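Local coordinates for protein extracellular ligand-binding receptor (Desulfitobacterium hafniense, PDB 4Q6B) that binds leucine and probably delivers it to a membrane ABC transporter for amino-acid uptake, at residues V34-I37 with N38-G41; T212-L215 with V216-S220; H114-I117 with H118-R121. All blocks are in the same frame, centred on the assembly; numbering follows the deposited sequence.

Contact 1 of 3, residues V34-I37 with N38-G41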
loop_
_atom_site.group_PDB
_atom_site.type_symbol
_atom_site.label_atom_id
_atom_site.label_comp_id
_atom_site.label_asym_id
_atom_site.label_seq_id
_atom_site.Cartn_x
_atom_site.Cartn_y
_atom_site.Cartn_z
ATOM N N VAL A 34 0.063 -6.170 -18.748
ATOM C CA VAL A 34 0.044 -5.638 -20.090
ATOM C C VAL A 34 0.041 -6.783 -21.104
ATOM O O VAL A 34 -0.678 -6.736 -22.130
ATOM C CB VAL A 34 1.268 -4.756 -20.300
ATOM C CG1 VAL A 34 1.362 -4.369 -21.771
ATOM C CG2 VAL A 34 1.141 -3.510 -19.433
ATOM N N GLN A 35 0.822 -7.835 -20.835
ATOM C CA GLN A 35 0.902 -8.986 -21.751
ATOM C C GLN A 35 -0.455 -9.678 -21.819
ATOM O O GLN A 35 -0.923 -10.098 -22.891
ATOM C CB GLN A 35 1.914 -10.055 -21.272
ATOM C CG GLN A 35 3.383 -9.653 -21.145
ATOM C CD GLN A 35 4.127 -9.519 -22.472
ATOM O OE1 GLN A 35 5.318 -9.166 -22.486
ATOM N NE2 GLN A 35 3.440 -9.800 -23.591
ATOM N N GLU A 36 -1.114 -9.753 -20.667
ATOM C CA GLU A 36 -2.434 -10.392 -20.612
ATOM C C GLU A 36 -3.454 -9.562 -21.412
ATOM O O GLU A 36 -4.242 -10.118 -22.164
ATOM C CB GLU A 36 -2.874 -10.549 -19.136
ATOM C CG GLU A 36 -4.293 -11.080 -18.948
ATOM C CD GLU A 36 -4.509 -12.479 -19.524
ATOM O OE1 GLU A 36 -5.656 -12.774 -19.930
ATOM O OE2 GLU A 36 -3.549 -13.283 -19.571
ATOM N N ILE A 37 -3.394 -8.241 -21.270
ATOM C CA ILE A 37 -4.353 -7.337 -21.936
ATOM C C ILE A 37 -4.165 -7.447 -23.451
ATOM O O ILE A 37 -5.126 -7.628 -24.209
ATOM C CB ILE A 37 -4.154 -5.896 -21.494
ATOM C CG1 ILE A 37 -4.612 -5.699 -20.028
ATOM C CG2 ILE A 37 -4.882 -4.918 -22.450
ATOM C CD1 ILE A 37 -6.059 -6.100 -19.807
ATOM N N ASN A 38 -2.912 -7.356 -23.899
ATOM C CA ASN A 38 -2.633 -7.576 -25.339
ATOM C C ASN A 38 -2.977 -8.966 -25.912
ATOM O O ASN A 38 -3.455 -9.103 -27.068
ATOM C CB ASN A 38 -1.187 -7.155 -25.625
ATOM C CG ASN A 38 -0.999 -5.617 -25.472
ATOM O OD1 ASN A 38 -1.964 -4.853 -25.640
ATOM N ND2 ASN A 38 0.216 -5.174 -25.114
ATOM N N GLU A 39 -2.785 -10.015 -25.118
ATOM C CA GLU A 39 -3.134 -11.345 -25.577
ATOM C C GLU A 39 -4.652 -11.444 -25.790
ATOM O O GLU A 39 -5.136 -12.196 -26.651
ATOM C CB GLU A 39 -2.631 -12.386 -24.558
ATOM C CG GLU A 39 -1.170 -12.825 -24.793
ATOM C CD GLU A 39 -0.511 -13.497 -23.568
ATOM O OE1 GLU A 39 -1.221 -13.854 -22.592
ATOM O OE2 GLU A 39 0.735 -13.656 -23.583
ATOM N N GLN A 40 -5.401 -10.662 -25.019
ATOM C CA GLN A 40 -6.870 -10.704 -25.083
ATOM C C GLN A 40 -7.405 -9.706 -26.103
ATOM O O GLN A 40 -8.613 -9.545 -26.248
ATOM C CB GLN A 40 -7.484 -10.405 -23.713
ATOM C CG GLN A 40 -7.313 -11.558 -22.761
ATOM C CD GLN A 40 -7.764 -12.861 -23.386
ATOM O OE1 GLN A 40 -8.875 -12.956 -23.917
ATOM N NE2 GLN A 40 -6.894 -13.873 -23.350
ATOM N N GLY A 41 -6.507 -9.039 -26.817
ATOM C CA GLY A 41 -6.926 -8.177 -27.912
ATOM C C GLY A 41 -6.741 -6.685 -27.676
ATOM O O GLY A 41 -7.256 -5.882 -28.453
#

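Contact 2 of 3, residues T212-L215 with V216-S220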
loop_
_atom_site.group_PDB
_atom_site.type_symbol
_atom_site.label_atom_id
_atom_site.label_comp_id
_atom_site.label_asym_id
_atom_site.label_seq_id
_atom_site.Cartn_x
_atom_site.Cartn_y
_atom_site.Cartn_z
ATOM N N THR A 212 13.063 -0.974 11.625
ATOM C CA THR A 212 13.827 -2.212 11.733
ATOM C C THR A 212 14.837 -2.135 12.877
ATOM O O THR A 212 15.049 -3.126 13.606
ATOM C CB THR A 212 14.544 -2.532 10.419
ATOM O OG1 THR A 212 15.286 -1.387 9.993
ATOM C CG2 THR A 212 13.536 -2.874 9.355
ATOM N N GLU A 213 15.457 -0.962 13.039
ATOM C CA GLU A 213 16.343 -0.714 14.170
ATOM C C GLU A 213 15.660 -1.002 15.502
ATOM O O GLU A 213 16.284 -1.586 16.393
ATOM C CB GLU A 213 16.857 0.728 14.197
ATOM C CG GLU A 213 17.921 1.052 13.170
ATOM C CD GLU A 213 17.286 1.541 11.872
ATOM O OE1 GLU A 213 16.036 1.439 11.755
ATOM O OE2 GLU A 213 18.026 2.029 10.980
ATOM N N PHE A 214 14.406 -0.569 15.653
ATOM C CA PHE A 214 13.688 -0.826 16.898
ATOM C C PHE A 214 13.471 -2.329 17.101
ATOM O O PHE A 214 13.630 -2.852 18.199
ATOM C CB PHE A 214 12.329 -0.126 16.907
ATOM C CG PHE A 214 11.476 -0.502 18.087
ATOM C CD1 PHE A 214 11.824 -0.076 19.369
ATOM C CD2 PHE A 214 10.340 -1.289 17.928
ATOM C CE1 PHE A 214 11.057 -0.430 20.473
ATOM C CE2 PHE A 214 9.561 -1.648 19.034
ATOM C CZ PHE A 214 9.931 -1.220 20.317
ATOM N N LEU A 215 13.118 -3.024 16.030
ATOM C CA LEU A 215 12.868 -4.463 16.096
ATOM C C LEU A 215 14.101 -5.182 16.644
ATOM O O LEU A 215 14.034 -5.978 17.606
ATOM C CB LEU A 215 12.532 -4.936 14.685
ATOM C CG LEU A 215 12.213 -6.382 14.361
ATOM C CD1 LEU A 215 11.059 -6.817 15.194
ATOM C CD2 LEU A 215 11.834 -6.457 12.889
ATOM N N VAL A 216 15.248 -4.857 16.066
ATOM C CA VAL A 216 16.509 -5.434 16.487
ATOM C C VAL A 216 16.830 -5.042 17.930
ATOM O O VAL A 216 17.260 -5.889 18.741
ATOM C CB VAL A 216 17.634 -4.981 15.541
ATOM C CG1 VAL A 216 18.984 -5.331 16.093
ATOM C CG2 VAL A 216 17.418 -5.641 14.172
ATOM N N ASP A 217 16.629 -3.764 18.258
ATOM C CA ASP A 217 16.938 -3.314 19.615
ATOM C C ASP A 217 16.006 -3.988 20.649
ATOM O O ASP A 217 16.465 -4.338 21.747
ATOM C CB ASP A 217 16.823 -1.795 19.758
ATOM C CG ASP A 217 17.952 -1.050 19.090
ATOM O OD1 ASP A 217 18.993 -1.658 18.780
ATOM O OD2 ASP A 217 17.796 0.166 18.878
ATOM N N ALA A 218 14.724 -4.101 20.304
ATOM C CA ALA A 218 13.724 -4.780 21.139
ATOM C C ALA A 218 14.183 -6.209 21.430
ATOM O O ALA A 218 14.087 -6.693 22.572
ATOM C CB ALA A 218 12.343 -4.785 20.444
ATOM N N LYS A 219 14.702 -6.894 20.417
ATOM C CA LYS A 219 15.173 -8.265 20.674
ATOM C C LYS A 219 16.400 -8.287 21.564
ATOM O O LYS A 219 16.560 -9.180 22.394
ATOM C CB LYS A 219 15.372 -9.074 19.378
ATOM C CG LYS A 219 14.118 -9.147 18.458
ATOM C CD LYS A 219 12.860 -9.795 19.085
ATOM C CE LYS A 219 11.644 -9.681 18.136
ATOM N NZ LYS A 219 10.329 -10.241 18.625
ATOM N N SER A 220 17.268 -7.295 21.423
ATOM C CA SER A 220 18.458 -7.205 22.276
ATOM C C SER A 220 18.118 -7.030 23.746
ATOM O O SER A 220 18.768 -7.605 24.613
ATOM C CB SER A 220 19.350 -6.033 21.842
ATOM O OG SER A 220 19.831 -6.232 20.525
#

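Contact 3 of 3, residues H114-I117 with H118-R121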
loop_
_atom_site.group_PDB
_atom_site.type_symbol
_atom_site.label_atom_id
_atom_site.label_comp_id
_atom_site.label_asym_id
_atom_site.label_seq_id
_atom_site.Cartn_x
_atom_site.Cartn_y
_atom_site.Cartn_z
ATOM N N HIS A 114 -8.305 15.977 -0.238
ATOM C CA HIS A 114 -8.061 17.284 -0.868
ATOM C C HIS A 114 -9.119 17.642 -1.924
ATOM O O HIS A 114 -8.922 18.575 -2.707
ATOM C CB HIS A 114 -6.695 17.257 -1.578
ATOM C CG HIS A 114 -5.536 17.306 -0.635
ATOM N ND1 HIS A 114 -5.045 18.487 -0.131
ATOM C CD2 HIS A 114 -4.780 16.323 -0.093
ATOM C CE1 HIS A 114 -4.041 18.237 0.690
ATOM N NE2 HIS A 114 -3.857 16.932 0.733
ATOM N N GLY A 115 -10.218 16.865 -1.963
ATOM C CA GLY A 115 -11.270 17.130 -2.941
ATOM C C GLY A 115 -10.908 16.752 -4.369
ATOM O O GLY A 115 -11.620 17.156 -5.307
ATOM N N TYR A 116 -9.851 15.955 -4.570
ATOM C CA TYR A 116 -9.516 15.589 -5.940
ATOM C C TYR A 116 -10.576 14.642 -6.494
ATOM O O TYR A 116 -11.170 13.835 -5.740
ATOM C CB TYR A 116 -8.220 14.793 -5.947
ATOM C CG TYR A 116 -6.980 15.449 -5.408
ATOM C CD1 TYR A 116 -6.743 16.796 -5.595
ATOM C CD2 TYR A 116 -6.026 14.686 -4.733
ATOM C CE1 TYR A 116 -5.521 17.403 -5.106
ATOM C CE2 TYR A 116 -4.865 15.257 -4.237
ATOM C CZ TYR A 116 -4.605 16.594 -4.442
ATOM O OH TYR A 116 -3.385 17.100 -3.950
ATOM N N ILE A 117 -10.748 14.672 -7.819
ATOM C CA ILE A 117 -11.731 13.842 -8.503
ATOM C C ILE A 117 -11.061 12.760 -9.362
ATOM O O ILE A 117 -11.722 11.787 -9.742
ATOM C CB ILE A 117 -12.533 14.705 -9.487
ATOM C CG1 ILE A 117 -13.416 15.696 -8.765
ATOM C CG2 ILE A 117 -13.424 13.852 -10.348
ATOM C CD1 ILE A 117 -14.026 16.676 -9.787
ATOM N N HIS A 118 -9.789 12.944 -9.743
ATOM C CA HIS A 118 -9.143 12.041 -10.700
ATOM C C HIS A 118 -8.120 11.121 -10.048
ATOM O O HIS A 118 -7.258 10.514 -10.695
ATOM C CB HIS A 118 -8.474 12.878 -11.796
ATOM C CG HIS A 118 -9.447 13.703 -12.571
ATOM N ND1 HIS A 118 -10.230 13.167 -13.570
ATOM C CD2 HIS A 118 -9.803 15.010 -12.468
ATOM C CE1 HIS A 118 -11.024 14.105 -14.055
ATOM N NE2 HIS A 118 -10.781 15.235 -13.413
ATOM N N VAL A 119 -8.182 11.078 -8.741
ATOM C CA VAL A 119 -7.059 10.503 -7.968
ATOM C C VAL A 119 -7.563 9.305 -7.168
ATOM O O VAL A 119 -8.555 9.393 -6.444
ATOM C CB VAL A 119 -6.494 11.583 -7.016
ATOM C CG1 VAL A 119 -5.452 11.023 -6.071
ATOM C CG2 VAL A 119 -5.908 12.760 -7.810
ATOM N N PHE A 120 -6.856 8.182 -7.280
ATOM C CA PHE A 120 -7.339 6.892 -6.727
ATOM C C PHE A 120 -6.200 6.125 -6.101
ATOM O O PHE A 120 -5.064 6.405 -6.392
ATOM C CB PHE A 120 -7.933 6.024 -7.848
ATOM C CG PHE A 120 -9.148 6.625 -8.528
ATOM C CD1 PHE A 120 -10.412 6.257 -8.123
ATOM C CD2 PHE A 120 -9.013 7.589 -9.541
ATOM C CE1 PHE A 120 -11.544 6.808 -8.726
ATOM C CE2 PHE A 120 -10.128 8.116 -10.175
ATOM C CZ PHE A 120 -11.405 7.723 -9.765
ATOM N N ARG A 121 -6.501 5.148 -5.257
ATOM C CA ARG A 121 -5.492 4.123 -4.931
ATOM C C ARG A 121 -6.200 2.823 -4.934
ATOM O O ARG A 121 -7.395 2.804 -4.684
ATOM C CB ARG A 121 -4.877 4.367 -3.567
ATOM C CG ARG A 121 -5.889 4.623 -2.477
ATOM C CD ARG A 121 -5.205 4.561 -1.088
ATOM N NE ARG A 121 -5.944 5.470 -0.204
ATOM C CZ ARG A 121 -5.382 6.450 0.487
ATOM N NH1 ARG A 121 -6.145 7.281 1.198
ATOM N NH2 ARG A 121 -4.064 6.614 0.461
HETATM O O HOH W 1 -10.453 11.333 -6.706
#

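Contact 1 of 3, residues V34-I37 with N38-G41
N38 looks back one turn at V34: its backbone N donates a nearly straight hydrogen bond to V34 O (2.9 Å, 177° at the hydrogen), and the two side chains lie alongside each other, pointing the same way. The amide end touches the valine through one methyl, V34 CG1 to N38 ND2 being 3.6 Å. The other end of that amide, OD1, accepts from L48 N and so ties the helix to strand 47-54. E39 N bonds to Q35 O at 2.9 Å. The extended E39 side chain crosses that of E36 at about a right angle, bringing E39 OE1 to 3.9 Å from E36 OE2 with the carboxylate planes nearly perpendicular; the paired negative charges would probably make each acid slightly easier to protonate. Q40 N donates to E36 O (3.1 Å) and, weakly, to I37 O. E36 has CG anti to the backbone N (chi1 174°), which carries its carboxylate along the helix to Q40, where OE1 rests 3.5 Å from Q40 CG and the carboxylate and amide planes are almost parallel. G41 then leaves the helix with positive phi (111°), its N bonded to N38 O. This is a Schellman motif with a glycine at its C' position, ending helix 26-39 of the beta-alpha-beta unit from strand 10-17 to strand 47-54.

Contact 2 of 3, residues T212-L215 with V216-S220
V216 O, in the residue whose N donates to T212 O one turn back, is itself gripped twice by S220: the backbone N arrives at 3.0 Å and the hydroxyl OG at 3.1 Å, from opposite faces of the carbonyl plane. The hydroxyl is thus folded back onto its own helix, coming in 36° out of that plane. A218 N makes a short, nearly straight bond to F214 O (2.7 Å). The same pair also meets through side chains, A218 CB standing over one face of the F214 ring, offset toward its rim, 4.3 Å from CZ. With CG anti to its backbone N (chi1 173°), the phenylalanine reaches inward to I201 and I203 of strand 200-204, and its ring meets that of Y148. This helix, 207-221, is the connecting helix of the beta-alpha-beta unit between strands 200-204 and 227-229; F214 faces the sheet from it, and the F214 side chain lies about 10 Å from that of D175, a calcium ligand. L215 and K219 lie side by side, pointing the same way, and both touch L227 on strand 227-229; between the two, the lysine's aliphatic chain does the touching, CE to L215 CD1 4.1 Å. D217 N donates to E213 O (2.9 Å). The D217 CG stays beside the backbone N (chi1 -73°), which lays the carboxylate back over the preceding turn, CG 3.2 Å from E213 O, and OD2 is hydrogen-bonded to Y180 OH. With an alanine here, the Y180 hydroxyl would probably lose its carboxylate mate and the tie from helix to loop would go.

Contact 3 of 3, residues H114-I117 with H118-R121
The loop entering strand 119-121, an outermost strand of the five-stranded parallel sheet, turns here from Y116 through H118. Y116 and V119 bracket the turn with an apolar contact: V119 CG2 lies 3.6 Å from Y116 CB and equally near CD2, reaching the phenol ring obliquely. The far end of the tyrosine is held by a hydrogen bond from OH to I88 O on helix 84-97. A water bridges the bend, accepting from V119 N (3.1 Å) and lying 2.8 Å from Y116 O. D95 OD1, also on helix 84-97, takes both I117 N and H118 N, so one carboxylate oxygen pins two successive amides of the turn. Beyond the turn, F120 brings CE2 to 4.0 Å from I117 O. I117 and H118, adjacent in the chain, make a CH-pi contact: the isoleucine has CG2 anti to its backbone N (chi1, measured to CG1, -68°), which sets that methyl over the centre of the imidazole face, 4.3 Å from I117 CG2 to the H118 ring centroid and only 9° off the ring normal.

Contacts 1 and 3 lie by opposite edge strands of the same five-stranded parallel sheet: 34-41 ends the helix that leads to strand 47-54, while 114-121 leads into strand 119-121, and their nearest atoms are about 17 Å apart. Contact 2 lies on a connecting helix beside the other, mixed sheet, its centre about 45 Å from that of contact 1. Contact 1 is a surface contact of charged and amide side chains at a helix end. F214, L215 and A218 are buried in contact 2, V119 and F120 in contact 3, while I117 lies at the surface. Regular helical backbone bonds order contact 2; contact 3 has no direct hydrogen bond between its segments and leans on a water and neighbouring elements.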